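Local coordinates for protein ArCE4A (Arthrobacter sp. AW19M34-1, PDB 5LFZ) that probably removes acetyl groups from N-acetylated polysaccharides such as chitin, as a metal-dependent deacetylase of carbohydrate esterase family 4, at residues K25-T30 against Y195-V200; L29-G34 against I170-I175; A53-L58 against E75-G80; W141-L146 against P166-L171. All coordinates share one frame; numbering follows the deposited sequence. Where two conformers were deposited one is given.

In the fold
All four contacts lie in the parallel sheet of the NodB homology region, and strand 26-32 is common to contacts 1 and 2. Strand 168-173 then joins contact 2 to contact 4, their centres about 11 Å apart, and strand 54-57, beside strand 26-32, carries contact 3, whose centre is about 9 Å from that of contact 2. Along the chain, contact 1 spans the longest separation; contacts 3 and 4 follow one another inside the loop it closes, and contacts 2 and 4 end on the same strand. The first strand is therefore gripped by three later ones, and its C-terminal end delivers an aspartate to the nickel site.

Contact 1: K25-T30 against Y195-V200; sequences KCVALT and YTLVTV
This contact belongs to the parallel sheet of the NodB homology fold, where strand 26-32 is met near its start by the short late strand 196-197. Two parallel bridges, Cys26 with Thr196 and Val27 with Leu197, set the register. Thr196 N donates to Lys25 O at 2.8 Å with an N-H...O angle of 169°, and the ladder continues from Val27 N to Thr196 O at 3.0 Å. Val198 N closes it on Val27 O, also at 3.0 Å. Beyond Ala28 the backbones diverge: Leu29 N, 4.3 Å from Val198 O, makes no direct bond and instead donates to a water at 2.9 Å that also lies within reach of Val198 O. A second water lies within hydrogen-bonding reach of Val198 O and Leu29 O, though neither water can serve all its neighbouring acceptors at once.

Val27 is modelled in two conformers. In the one described here, CG2 stands anti to the carbonyl carbon and passes over the face of Tyr195, giving a CH-pi contact 4.0 Å from the ring centroid and 30° off its normal. Lys25 O lies at the edge of the same ring, near its plane. Cys26 SG, bonded in a disulfide to Cys21, touches Val198 CG1 at 3.9 Å. Leu29 and Leu197 meet through their CD1 methyls at 4.2 Å, against helix 177-192, where Leu29 touches Leu190. Direct backbone pairing thus gives way to water-mediated pairing as the late strand turns toward helix 200-203, and the water next to Leu29 N takes the place of a direct bond to Val198 O.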
loop_
_atom_site.group_PDB
_atom_site.type_symbol
_atom_site.label_atom_id
_atom_site.label_comp_id
_atom_site.label_asym_id
_atom_site.label_seq_id
_atom_site.Cartn_x
_atom_site.Cartn_y
_atom_site.Cartn_z
ATOM N N LYS A 25 -13.401 6.135 -13.032
ATOM C CA LYS A 25 -12.181 6.841 -12.660
ATOM C C LYS A 25 -11.704 6.396 -11.286
ATOM O O LYS A 25 -12.205 6.849 -10.256
ATOM C CB LYS A 25 -12.403 8.349 -12.686
ATOM C CG LYS A 25 -12.814 8.877 -14.046
ATOM C CD LYS A 25 -13.157 10.348 -13.968
ATOM C CE LYS A 25 -14.415 10.658 -14.754
ATOM N NZ LYS A 25 -14.709 12.117 -14.743
ATOM N N CYS A 26 -10.724 5.502 -11.291
ATOM C CA CYS A 26 -10.218 4.880 -10.068
ATOM C C CYS A 26 -8.900 5.439 -9.553
ATOM O O CYS A 26 -8.030 5.847 -10.319
ATOM C CB CYS A 26 -10.041 3.370 -10.280
ATOM S SG CYS A 26 -11.566 2.447 -10.555
ATOM N N VAL A 27 -8.778 5.437 -8.230
ATOM C CA VAL A 27 -7.555 5.804 -7.534
ATOM C C VAL A 27 -7.331 4.789 -6.412
ATOM O O VAL A 27 -8.295 4.358 -5.775
ATOM C CB VAL A 27 -7.641 7.237 -6.965
ATOM C CG1 VAL A 27 -6.555 7.487 -5.939
ATOM C CG2 VAL A 27 -7.565 8.261 -8.092
ATOM N N ALA A 28 -6.080 4.387 -6.185
ATOM C CA ALA A 28 -5.775 3.513 -5.056
ATOM C C ALA A 28 -4.975 4.243 -3.984
ATOM O O ALA A 28 -3.840 4.663 -4.222
ATOM C CB ALA A 28 -5.014 2.277 -5.533
ATOM N N LEU A 29 -5.574 4.410 -2.807
ATOM C CA LEU A 29 -4.855 4.922 -1.638
ATOM C C LEU A 29 -3.994 3.808 -1.077
ATOM O O LEU A 29 -4.491 2.706 -0.838
ATOM C CB LEU A 29 -5.819 5.409 -0.556
ATOM C CG LEU A 29 -6.787 6.536 -0.905
ATOM C CD1 LEU A 29 -7.528 6.985 0.349
ATOM C CD2 LEU A 29 -6.034 7.682 -1.547
ATOM N N THR A 30 -2.707 4.072 -0.875
ATOM C CA THR A 30 -1.821 3.054 -0.322
ATOM C C THR A 30 -1.013 3.620 0.847
ATOM O O THR A 30 -0.672 4.810 0.879
ATOM C CB THR A 30 -0.867 2.456 -1.400
ATOM O OG1 THR A 30 0.098 3.431 -1.807
ATOM C CG2 THR A 30 -1.649 1.973 -2.625
ATOM N N TYR A 195 -13.492 10.737 -8.106
ATOM C CA TYR A 195 -12.792 9.456 -8.076
ATOM C C TYR A 195 -13.501 8.400 -7.249
ATOM O O TYR A 195 -14.213 8.705 -6.288
ATOM C CB TYR A 195 -11.373 9.641 -7.536
ATOM C CG TYR A 195 -10.532 10.536 -8.404
ATOM C CD1 TYR A 195 -10.106 10.116 -9.654
ATOM C CD2 TYR A 195 -10.174 11.805 -7.981
ATOM C CE1 TYR A 195 -9.337 10.939 -10.461
ATOM C CE2 TYR A 195 -9.408 12.633 -8.776
ATOM C CZ TYR A 195 -8.995 12.199 -10.015
ATOM O OH TYR A 195 -8.237 13.032 -10.806
ATOM N N THR A 196 -13.291 7.148 -7.643
ATOM C CA THR A 196 -13.731 5.992 -6.881
ATOM C C THR A 196 -12.486 5.356 -6.284
ATOM O O THR A 196 -11.503 5.147 -6.986
ATOM C CB THR A 196 -14.491 4.991 -7.760
ATOM O OG1 THR A 196 -15.718 5.588 -8.203
ATOM C CG2 THR A 196 -14.800 3.703 -6.992
ATOM N N LEU A 197 -12.518 5.089 -4.983
ATOM C CA LEU A 197 -11.327 4.621 -4.284
ATOM C C LEU A 197 -11.367 3.102 -4.213
ATOM O O LEU A 197 -12.367 2.519 -3.795
ATOM C CB LEU A 197 -11.244 5.244 -2.893
ATOM C CG LEU A 197 -11.382 6.775 -2.906
ATOM C CD1 LEU A 197 -11.313 7.370 -1.514
ATOM C CD2 LEU A 197 -10.315 7.393 -3.770
ATOM N N VAL A 198 -10.281 2.465 -4.642
ATOM C CA VAL A 198 -10.252 1.009 -4.793
ATOM C C VAL A 198 -8.970 0.408 -4.229
ATOM O O VAL A 198 -8.009 1.121 -3.972
ATOM C CB VAL A 198 -10.367 0.582 -6.277
ATOM C CG1 VAL A 198 -11.678 1.057 -6.891
ATOM C CG2 VAL A 198 -9.166 1.086 -7.080
ATOM N N THR A 199 -8.956 -0.911 -4.051
ATOM C CA THR A 199 -7.722 -1.595 -3.682
ATOM C C THR A 199 -6.851 -1.736 -4.922
ATOM O O THR A 199 -7.328 -1.549 -6.038
ATOM C CB THR A 199 -7.981 -2.986 -3.088
ATOM O OG1 THR A 199 -8.636 -3.802 -4.066
ATOM C CG2 THR A 199 -8.849 -2.883 -1.838
ATOM N N VAL A 200 -5.578 -2.060 -4.729
ATOM C CA VAL A 200 -4.663 -2.238 -5.846
ATOM C C VAL A 200 -5.147 -3.365 -6.758
ATOM O O VAL A 200 -5.077 -3.263 -7.988
ATOM C CB VAL A 200 -3.226 -2.516 -5.338
ATOM C CG1 VAL A 200 -2.341 -3.024 -6.453
ATOM C CG2 VAL A 200 -2.636 -1.251 -4.717
HETATM O O HOH W 1 -5.693 0.905 -2.487
HETATM O O HOH W 2 -8.151 3.342 -2.186
#

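Contact 2: L29-G34 against I170-I175; sequences LTFDDG and ILMHDI. With NI (nickel (II) ion), chain B.
With chi1 at 69°, Thr30 OG1 is placed between its own backbone N and carbonyl carbon and is brought onto Ile170 O, while Asp33, its CG anti to the carbonyl carbon (chi1 -68°), turns its carboxylate toward the nickel ion. Thr30 OG1 donates to Ile170 O at 2.6 Å from 42° above the carbonyl plane, and Thr30 N reaches the same oxygen at 2.9 Å, nearly along the C=O bond. One residue thus grips Ile170 O twice, and Arg120 bonds to OG1 as well. A valine at Thr30 would probably leave Ile170 O with one donor fewer and Arg120 without this mate.

On the side of the sheet carrying Phe31 and Met172 the two side chains run together. Met172 CE lies 3.5 Å from Phe31 CZ, and its SD, 4.8 Å from the ring centroid and oblique to it, makes a Met-aromatic contact. Leu29 CD2 packs in turn on Ile170 CD1 and Met172 CE, against helix 177-192.

Asp32 and His173 lie on the opposite side of the sheet, and Asp33 follows at the strand's end. Asp33 OD1 binds nickel at 2.1 Å. Asp33 OD2 accepts from a metal-bound water at 2.5 Å. A second nickel-bound water donates to Asp32 OD2 at 2.7 Å and lies 3.0 Å from His173 NE2, so both residues touch the metal through its water shell; Asp32 OD1 is held by a salt bridge to Arg120. With His82, His86 and a third water completing the six ligands, this is the Asp-His-His metal site of carbohydrate esterase family 4 deacetylases, at the C-terminal ends of parallel strands.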
loop_
_atom_site.group_PDB
_atom_site.type_symbol
_atom_site.label_atom_id
_atom_site.label_comp_id
_atom_site.label_asym_id
_atom_site.label_seq_id
_atom_site.Cartn_x
_atom_site.Cartn_y
_atom_site.Cartn_z
ATOM N N LEU A 29 -5.574 4.410 -2.807
ATOM C CA LEU A 29 -4.855 4.922 -1.638
ATOM C C LEU A 29 -3.994 3.808 -1.077
ATOM O O LEU A 29 -4.491 2.706 -0.838
ATOM C CB LEU A 29 -5.819 5.409 -0.556
ATOM C CG LEU A 29 -6.787 6.536 -0.905
ATOM C CD1 LEU A 29 -7.528 6.985 0.349
ATOM C CD2 LEU A 29 -6.034 7.682 -1.547
ATOM N N THR A 30 -2.707 4.072 -0.875
ATOM C CA THR A 30 -1.821 3.054 -0.322
ATOM C C THR A 30 -1.013 3.620 0.847
ATOM O O THR A 30 -0.672 4.810 0.879
ATOM C CB THR A 30 -0.867 2.456 -1.400
ATOM O OG1 THR A 30 0.098 3.431 -1.807
ATOM C CG2 THR A 30 -1.649 1.973 -2.625
ATOM N N PHE A 31 -0.739 2.760 1.822
ATOM C CA PHE A 31 -0.040 3.160 3.042
ATOM C C PHE A 31 1.118 2.219 3.327
ATOM O O PHE A 31 0.916 1.008 3.442
ATOM C CB PHE A 31 -0.994 3.172 4.235
ATOM C CG PHE A 31 -2.135 4.142 4.099
ATOM C CD1 PHE A 31 -1.989 5.466 4.484
ATOM C CD2 PHE A 31 -3.354 3.727 3.585
ATOM C CE1 PHE A 31 -3.039 6.348 4.364
ATOM C CE2 PHE A 31 -4.406 4.609 3.459
ATOM C CZ PHE A 31 -4.249 5.920 3.848
ATOM N N ASP A 32 2.325 2.767 3.442
ATOM C CA ASP A 32 3.527 1.960 3.673
ATOM C C ASP A 32 3.985 1.973 5.116
ATOM O O ASP A 32 3.734 2.941 5.841
ATOM C CB ASP A 32 4.706 2.464 2.835
ATOM C CG ASP A 32 4.611 2.090 1.384
ATOM O OD1 ASP A 32 3.556 1.588 0.953
ATOM O OD2 ASP A 32 5.610 2.328 0.668
ATOM N N ASP A 33 4.691 0.903 5.492
ATOM C CA ASP A 33 5.584 0.854 6.665
ATOM C C ASP A 33 4.875 0.504 7.966
ATOM O O ASP A 33 5.515 0.442 9.025
ATOM C CB ASP A 33 6.329 2.178 6.886
ATOM C CG ASP A 33 7.355 2.499 5.811
ATOM O OD1 ASP A 33 7.470 1.778 4.805
ATOM O OD2 ASP A 33 8.043 3.524 5.979
ATOM N N GLY A 34 3.564 0.310 7.908
ATOM C CA GLY A 34 2.818 -0.139 9.066
ATOM C C GLY A 34 2.897 -1.646 9.213
ATOM O O GLY A 34 3.686 -2.299 8.529
ATOM N N ILE A 170 -1.604 6.330 -4.969
ATOM C CA ILE A 170 -1.117 7.370 -4.070
ATOM C C ILE A 170 -0.314 6.758 -2.933
ATOM O O ILE A 170 -0.809 5.876 -2.233
ATOM C CB ILE A 170 -2.278 8.195 -3.490
ATOM C CG1 ILE A 170 -3.132 8.777 -4.621
ATOM C CG2 ILE A 170 -1.748 9.295 -2.573
ATOM C CD1 ILE A 170 -4.298 9.603 -4.130
ATOM N N LEU A 171 0.928 7.214 -2.774
ATOM C CA LEU A 171 1.810 6.753 -1.700
ATOM C C LEU A 171 1.709 7.619 -0.454
ATOM O O LEU A 171 1.979 8.820 -0.496
ATOM C CB LEU A 171 3.270 6.724 -2.174
ATOM C CG LEU A 171 4.327 6.432 -1.101
ATOM C CD1 LEU A 171 4.209 5.008 -0.586
ATOM C CD2 LEU A 171 5.731 6.690 -1.638
ATOM N N MET A 172 1.321 6.990 0.649
ATOM C CA MET A 172 1.359 7.596 1.966
ATOM C C MET A 172 1.980 6.610 2.940
ATOM O O MET A 172 2.203 5.442 2.598
ATOM C CB MET A 172 -0.039 7.997 2.428
ATOM C CG MET A 172 -0.629 9.133 1.624
ATOM S SD MET A 172 -2.385 9.329 1.950
ATOM C CE MET A 172 -3.028 7.854 1.161
ATOM N N HIS A 173 2.258 7.085 4.147
ATOM C CA HIS A 173 2.890 6.270 5.167
ATOM C C HIS A 173 2.068 6.188 6.432
ATOM O O HIS A 173 1.627 7.194 6.996
ATOM C CB HIS A 173 4.290 6.799 5.475
ATOM C CG HIS A 173 5.245 6.620 4.339
ATOM N ND1 HIS A 173 5.216 7.411 3.213
ATOM C CD2 HIS A 173 6.215 5.698 4.131
ATOM C CE1 HIS A 173 6.143 6.996 2.365
ATOM N NE2 HIS A 173 6.766 5.963 2.900
ATOM N N ASP A 174 1.858 4.948 6.851
ATOM C CA ASP A 174 1.246 4.621 8.120
ATOM C C ASP A 174 2.328 4.564 9.208
ATOM O O ASP A 174 2.614 3.503 9.769
ATOM C CB ASP A 174 0.513 3.281 7.991
ATOM C CG ASP A 174 -0.216 2.885 9.247
ATOM O OD1 ASP A 174 -0.369 3.734 10.154
ATOM O OD2 ASP A 174 -0.622 1.704 9.319
ATOM N N ILE A 175 2.963 5.700 9.478
ATOM C CA ILE A 175 4.007 5.753 10.503
ATOM C C ILE A 175 3.807 6.926 11.439
ATOM O O ILE A 175 4.526 7.080 12.414
ATOM C CB ILE A 175 5.429 5.881 9.900
ATOM C CG1 ILE A 175 5.550 7.123 9.018
ATOM C CG2 ILE A 175 5.770 4.670 9.103
ATOM C CD1 ILE A 175 6.969 7.472 8.591
HETATM NI NI NI B . 8.659 2.114 3.156
HETATM O O HOH W 3 7.760 3.314 1.924
HETATM O O HOH W 4 9.277 3.983 3.866
HETATM O O HOH W 5 9.769 2.546 1.370
#

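Contact 3: A53-L58 against E75-G80; sequences ATFFVL and EGHQIG
Phe55 N donates to Gln78 O at 2.8 Å, and Phe55 O receives Gly80 N at the same length, so the two polar atoms of Phe55 hold strand 54-57 against strand 78-81. Gln78 N to Ala53 O and Val57 N to Gly80 O extend this parallel ladder at its two ends. A side chain adds one more bond: Ala53 N reaches His77 ND1 at 3.0 Å, lying only 1° out of the imidazole plane. Because ND1 is the acceptor here, a ring proton would most likely reside on NE2.

The same imidazole offers a face to Phe55, whose edge comes in through CE1, 3.9 Å from His77 CG. With planes at 83° and centroids 5.5 Å apart, the pair is T-shaped. Phe56 CD2 lies 3.8 Å from Gly80 CA, and a CB on this glycine would collide with CD2. Gln78 is stretched out from a CG anti to the backbone N (chi1 -178°) and runs alongside Thr54. Its OE1 accepts from Asp201 N, just as Thr54 OG1 bonds to Val200 N, so both polar ends meet the start of helix 200-203. Val57 CG2 touches Ile79 CG2 at 3.9 Å.

The pair is the two strands of a beta-alpha-beta crossover through helix 66-74, on which Phe55 and Ile79 pack. Phe55 also touches helix 39-48, whereas Phe56 packs on Ile118 and Arg120 with strand 26-32 alongside.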
loop_
_atom_site.group_PDB
_atom_site.type_symbol
_atom_site.label_atom_id
_atom_site.label_comp_id
_atom_site.label_asym_id
_atom_site.label_seq_id
_atom_site.Cartn_x
_atom_site.Cartn_y
_atom_site.Cartn_z
ATOM N N ALA A 53 -8.423 0.572 1.261
ATOM C CA ALA A 53 -7.064 0.997 0.978
ATOM C C ALA A 53 -6.167 -0.228 0.910
ATOM O O ALA A 53 -6.598 -1.338 1.229
ATOM C CB ALA A 53 -6.570 1.979 2.041
ATOM N N THR A 54 -4.930 -0.024 0.475
ATOM C CA THR A 54 -3.954 -1.103 0.391
ATOM C C THR A 54 -2.803 -0.779 1.330
ATOM O O THR A 54 -2.237 0.316 1.277
ATOM C CB THR A 54 -3.450 -1.282 -1.044
ATOM O OG1 THR A 54 -4.579 -1.451 -1.909
ATOM C CG2 THR A 54 -2.523 -2.499 -1.162
ATOM N N PHE A 55 -2.490 -1.721 2.209
ATOM C CA PHE A 55 -1.461 -1.532 3.214
ATOM C C PHE A 55 -0.252 -2.385 2.893
ATOM O O PHE A 55 -0.329 -3.611 2.922
ATOM C CB PHE A 55 -2.006 -1.874 4.607
ATOM C CG PHE A 55 -3.106 -0.958 5.066
ATOM C CD1 PHE A 55 -4.432 -1.226 4.765
ATOM C CD2 PHE A 55 -2.803 0.187 5.788
ATOM C CE1 PHE A 55 -5.441 -0.370 5.184
ATOM C CE2 PHE A 55 -3.806 1.042 6.210
ATOM C CZ PHE A 55 -5.130 0.761 5.905
ATOM N N PHE A 56 0.856 -1.746 2.541
ATOM C CA PHE A 56 2.095 -2.475 2.316
ATOM C C PHE A 56 2.844 -2.576 3.636
ATOM O O PHE A 56 3.500 -1.632 4.078
ATOM C CB PHE A 56 2.924 -1.805 1.236
ATOM C CG PHE A 56 2.308 -1.916 -0.123
ATOM C CD1 PHE A 56 1.485 -0.915 -0.618
ATOM C CD2 PHE A 56 2.515 -3.049 -0.892
ATOM C CE1 PHE A 56 0.907 -1.028 -1.868
ATOM C CE2 PHE A 56 1.946 -3.170 -2.144
ATOM C CZ PHE A 56 1.131 -2.166 -2.633
ATOM N N VAL A 57 2.730 -3.738 4.267
ATOM C CA VAL A 57 3.155 -3.884 5.652
ATOM C C VAL A 57 4.589 -4.385 5.801
ATOM O O VAL A 57 5.095 -5.152 4.977
ATOM C CB VAL A 57 2.215 -4.834 6.416
ATOM C CG1 VAL A 57 0.826 -4.254 6.485
ATOM C CG2 VAL A 57 2.182 -6.232 5.763
ATOM N N LEU A 58 5.240 -3.933 6.865
ATOM C CA LEU A 58 6.558 -4.435 7.233
ATOM C C LEU A 58 6.423 -5.688 8.084
ATOM O O LEU A 58 5.780 -5.653 9.127
ATOM C CB LEU A 58 7.352 -3.370 7.990
ATOM C CG LEU A 58 8.008 -2.307 7.117
ATOM C CD1 LEU A 58 8.596 -1.193 7.973
ATOM C CD2 LEU A 58 9.091 -2.942 6.258
ATOM N N GLU A 75 -12.381 -5.887 6.775
ATOM C CA GLU A 75 -13.056 -4.638 6.435
ATOM C C GLU A 75 -12.803 -4.177 4.998
ATOM O O GLU A 75 -13.048 -3.019 4.658
ATOM C CB GLU A 75 -12.657 -3.547 7.438
ATOM C CG GLU A 75 -13.178 -3.847 8.843
ATOM C CD GLU A 75 -12.633 -2.919 9.918
ATOM O OE1 GLU A 75 -12.346 -1.747 9.612
ATOM O OE2 GLU A 75 -12.504 -3.370 11.078
ATOM N N GLY A 76 -12.323 -5.083 4.156
ATOM C CA GLY A 76 -12.307 -4.845 2.722
ATOM C C GLY A 76 -11.019 -4.294 2.139
ATOM O O GLY A 76 -10.967 -3.941 0.960
ATOM N N HIS A 77 -9.975 -4.223 2.952
ATOM C CA HIS A 77 -8.703 -3.682 2.494
ATOM C C HIS A 77 -7.833 -4.773 1.884
ATOM O O HIS A 77 -8.175 -5.962 1.931
ATOM C CB HIS A 77 -7.986 -2.995 3.657
ATOM C CG HIS A 77 -8.839 -1.986 4.358
ATOM N ND1 HIS A 77 -9.141 -0.758 3.809
ATOM C CD2 HIS A 77 -9.503 -2.043 5.538
ATOM C CE1 HIS A 77 -9.931 -0.090 4.631
ATOM N NE2 HIS A 77 -10.165 -0.847 5.689
ATOM N N GLN A 78 -6.716 -4.359 1.299
ATOM C CA GLN A 78 -5.751 -5.292 0.741
ATOM C C GLN A 78 -4.422 -5.208 1.472
ATOM O O GLN A 78 -3.930 -4.122 1.759
ATOM C CB GLN A 78 -5.546 -5.028 -0.750
ATOM C CG GLN A 78 -4.581 -6.009 -1.388
ATOM C CD GLN A 78 -4.511 -5.876 -2.888
ATOM O OE1 GLN A 78 -5.039 -4.929 -3.467
ATOM N NE2 GLN A 78 -3.849 -6.830 -3.531
ATOM N N ILE A 79 -3.843 -6.362 1.779
ATOM C CA ILE A 79 -2.526 -6.405 2.394
ATOM C C ILE A 79 -1.463 -6.739 1.354
ATOM O O ILE A 79 -1.567 -7.754 0.647
ATOM C CB ILE A 79 -2.478 -7.439 3.532
ATOM C CG1 ILE A 79 -3.570 -7.124 4.566
ATOM C CG2 ILE A 79 -1.083 -7.495 4.148
ATOM C CD1 ILE A 79 -3.781 -8.205 5.600
ATOM N N GLY A 80 -0.452 -5.882 1.255
ATOM C CA GLY A 80 0.700 -6.142 0.408
ATOM C C GLY A 80 1.954 -6.288 1.254
ATOM O O GLY A 80 1.963 -5.920 2.430
#

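Contact 4: W141-L146 against P166-L171; sequences WDVDTL and PGSIIL
Strand 143-144 runs parallel to strand 168-173 in a short ladder of two bridges, Val143 with Ile170 and Asp144 with Leu171, in which Leu171 N donates almost linearly to Val143 O at 2.8 Å. Just before it, the successive N-H groups of Asp142 and Val143 converge on Ile169 O.

Both carboxylate oxygens of Asp142 accept a bond from segment 166-171. Its CG, between the backbone N and the carbonyl carbon (chi1 66°), directs the carboxylate there: OD2 takes the hydroxyl proton of Ser168 OG on its syn lone pair at 2.6 Å, and OD1 accepts Ile169 N at 2.7 Å. An alanine in place of Asp142 would probably leave Ile169 N without its mate and Ser168 OG without its acceptor, though still bonded to Lys165 N.

Leu171 CD2 sits over the six-membered ring of Trp141, 3.7 Å from its centroid and 17° off the normal, a CH-pi contact on the indole face. At the far end Thr145 OG1 and Thr145 N both donate to Leu171 O, at 2.8 and 3.3 Å. Asp144 OD1 closes an Asx turn by accepting Leu146 N, just before helix 147-150.

Two short donor bonds on one carboxylate would tend to stabilise the ionised form of Asp142, an effect perhaps offset by Ile169 O, a second acceptor only 3.0 Å from Asp142 OD1.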
loop_
_atom_site.group_PDB
_atom_site.type_symbol
_atom_site.label_atom_id
_atom_site.label_comp_id
_atom_site.label_asym_id
_atom_site.label_seq_id
_atom_site.Cartn_x
_atom_site.Cartn_y
_atom_site.Cartn_z
ATOM N N TRP A 141 4.209 3.550 -7.481
ATOM C CA TRP A 141 3.254 4.646 -7.320
ATOM C C TRP A 141 3.511 5.746 -8.345
ATOM O O TRP A 141 4.609 5.848 -8.892
ATOM C CB TRP A 141 3.349 5.239 -5.907
ATOM C CG TRP A 141 4.717 5.796 -5.608
ATOM C CD1 TRP A 141 5.162 7.073 -5.850
ATOM C CD2 TRP A 141 5.817 5.093 -5.027
ATOM N NE1 TRP A 141 6.472 7.200 -5.455
ATOM C CE2 TRP A 141 6.899 5.997 -4.946
ATOM C CE3 TRP A 141 5.995 3.783 -4.564
ATOM C CZ2 TRP A 141 8.135 5.636 -4.412
ATOM C CZ3 TRP A 141 7.224 3.426 -4.039
ATOM C CH2 TRP A 141 8.278 4.347 -3.967
ATOM N N ASP A 142 2.517 6.590 -8.591
ATOM C CA ASP A 142 2.750 7.731 -9.467
ATOM C C ASP A 142 2.567 9.042 -8.708
ATOM O O ASP A 142 2.974 10.096 -9.186
ATOM C CB ASP A 142 1.840 7.674 -10.700
ATOM C CG ASP A 142 0.377 7.823 -10.359
ATOM O OD1 ASP A 142 -0.036 7.350 -9.284
ATOM O OD2 ASP A 142 -0.368 8.411 -11.174
ATOM N N VAL A 143 1.966 8.969 -7.523
ATOM C CA VAL A 143 1.808 10.148 -6.676
ATOM C C VAL A 143 2.466 9.932 -5.322
ATOM O O VAL A 143 1.993 9.136 -4.516
ATOM C CB VAL A 143 0.328 10.505 -6.446
ATOM C CG1 VAL A 143 0.218 11.739 -5.551
ATOM C CG2 VAL A 143 -0.382 10.726 -7.772
ATOM N N ASP A 144 3.563 10.643 -5.087
ATOM C CA ASP A 144 4.242 10.618 -3.798
ATOM C C ASP A 144 3.794 11.823 -2.971
ATOM O O ASP A 144 4.144 12.961 -3.290
ATOM C CB ASP A 144 5.760 10.634 -3.997
ATOM C CG ASP A 144 6.535 10.516 -2.693
ATOM O OD1 ASP A 144 5.924 10.525 -1.605
ATOM O OD2 ASP A 144 7.777 10.430 -2.761
ATOM N N THR A 145 3.039 11.588 -1.901
ATOM C CA THR A 145 2.557 12.705 -1.085
ATOM C C THR A 145 3.667 13.370 -0.282
ATOM O O THR A 145 3.460 14.436 0.314
ATOM C CB THR A 145 1.466 12.266 -0.103
ATOM O OG1 THR A 145 2.004 11.289 0.798
ATOM C CG2 THR A 145 0.280 11.695 -0.847
ATOM N N LEU A 146 4.836 12.737 -0.273
ATOM C CA LEU A 146 6.009 13.219 0.452
ATOM C C LEU A 146 5.762 13.290 1.956
ATOM O O LEU A 146 6.458 14.016 2.668
ATOM C CB LEU A 146 6.445 14.598 -0.068
ATOM C CG LEU A 146 6.814 14.655 -1.552
ATOM C CD1 LEU A 146 7.025 16.095 -2.005
ATOM C CD2 LEU A 146 8.053 13.813 -1.813
ATOM N N PRO A 166 -6.955 9.587 -13.163
ATOM C CA PRO A 166 -7.534 8.244 -13.259
ATOM C C PRO A 166 -6.453 7.171 -13.391
ATOM O O PRO A 166 -5.563 7.303 -14.232
ATOM C CB PRO A 166 -8.390 8.324 -14.524
ATOM C CG PRO A 166 -8.730 9.764 -14.651
ATOM C CD PRO A 166 -7.556 10.521 -14.132
ATOM N N GLY A 167 -6.521 6.142 -12.548
ATOM C CA GLY A 167 -5.549 5.064 -12.579
ATOM C C GLY A 167 -4.389 5.250 -11.617
ATOM O O GLY A 167 -3.498 4.405 -11.541
ATOM N N SER A 168 -4.398 6.352 -10.872
ATOM C CA SER A 168 -3.290 6.673 -9.974
ATOM C C SER A 168 -3.175 5.792 -8.734
ATOM O O SER A 168 -4.159 5.253 -8.223
ATOM C CB SER A 168 -3.384 8.133 -9.521
ATOM O OG SER A 168 -2.854 9.006 -10.499
ATOM N N ILE A 169 -1.941 5.676 -8.258
ATOM C CA ILE A 169 -1.618 5.010 -7.008
ATOM C C ILE A 169 -0.957 6.030 -6.087
ATOM O O ILE A 169 0.120 6.536 -6.392
ATOM C CB ILE A 169 -0.675 3.816 -7.221
ATOM C CG1 ILE A 169 -1.333 2.770 -8.131
ATOM C CG2 ILE A 169 -0.266 3.214 -5.883
ATOM C CD1 ILE A 169 -0.414 1.620 -8.506
ATOM N N ILE A 170 -1.604 6.330 -4.969
ATOM C CA ILE A 170 -1.117 7.370 -4.070
ATOM C C ILE A 170 -0.314 6.758 -2.933
ATOM O O ILE A 170 -0.809 5.876 -2.233
ATOM C CB ILE A 170 -2.278 8.195 -3.490
ATOM C CG1 ILE A 170 -3.132 8.777 -4.621
ATOM C CG2 ILE A 170 -1.748 9.295 -2.573
ATOM C CD1 ILE A 170 -4.298 9.603 -4.130
ATOM N N LEU A 171 0.928 7.214 -2.774
ATOM C CA LEU A 171 1.810 6.753 -1.700
ATOM C C LEU A 171 1.709 7.619 -0.454
ATOM O O LEU A 171 1.979 8.820 -0.496
ATOM C CB LEU A 171 3.270 6.724 -2.174
ATOM C CG LEU A 171 4.327 6.432 -1.101
ATOM C CD1 LEU A 171 4.209 5.008 -0.586
ATOM C CD2 LEU A 171 5.731 6.690 -1.638
#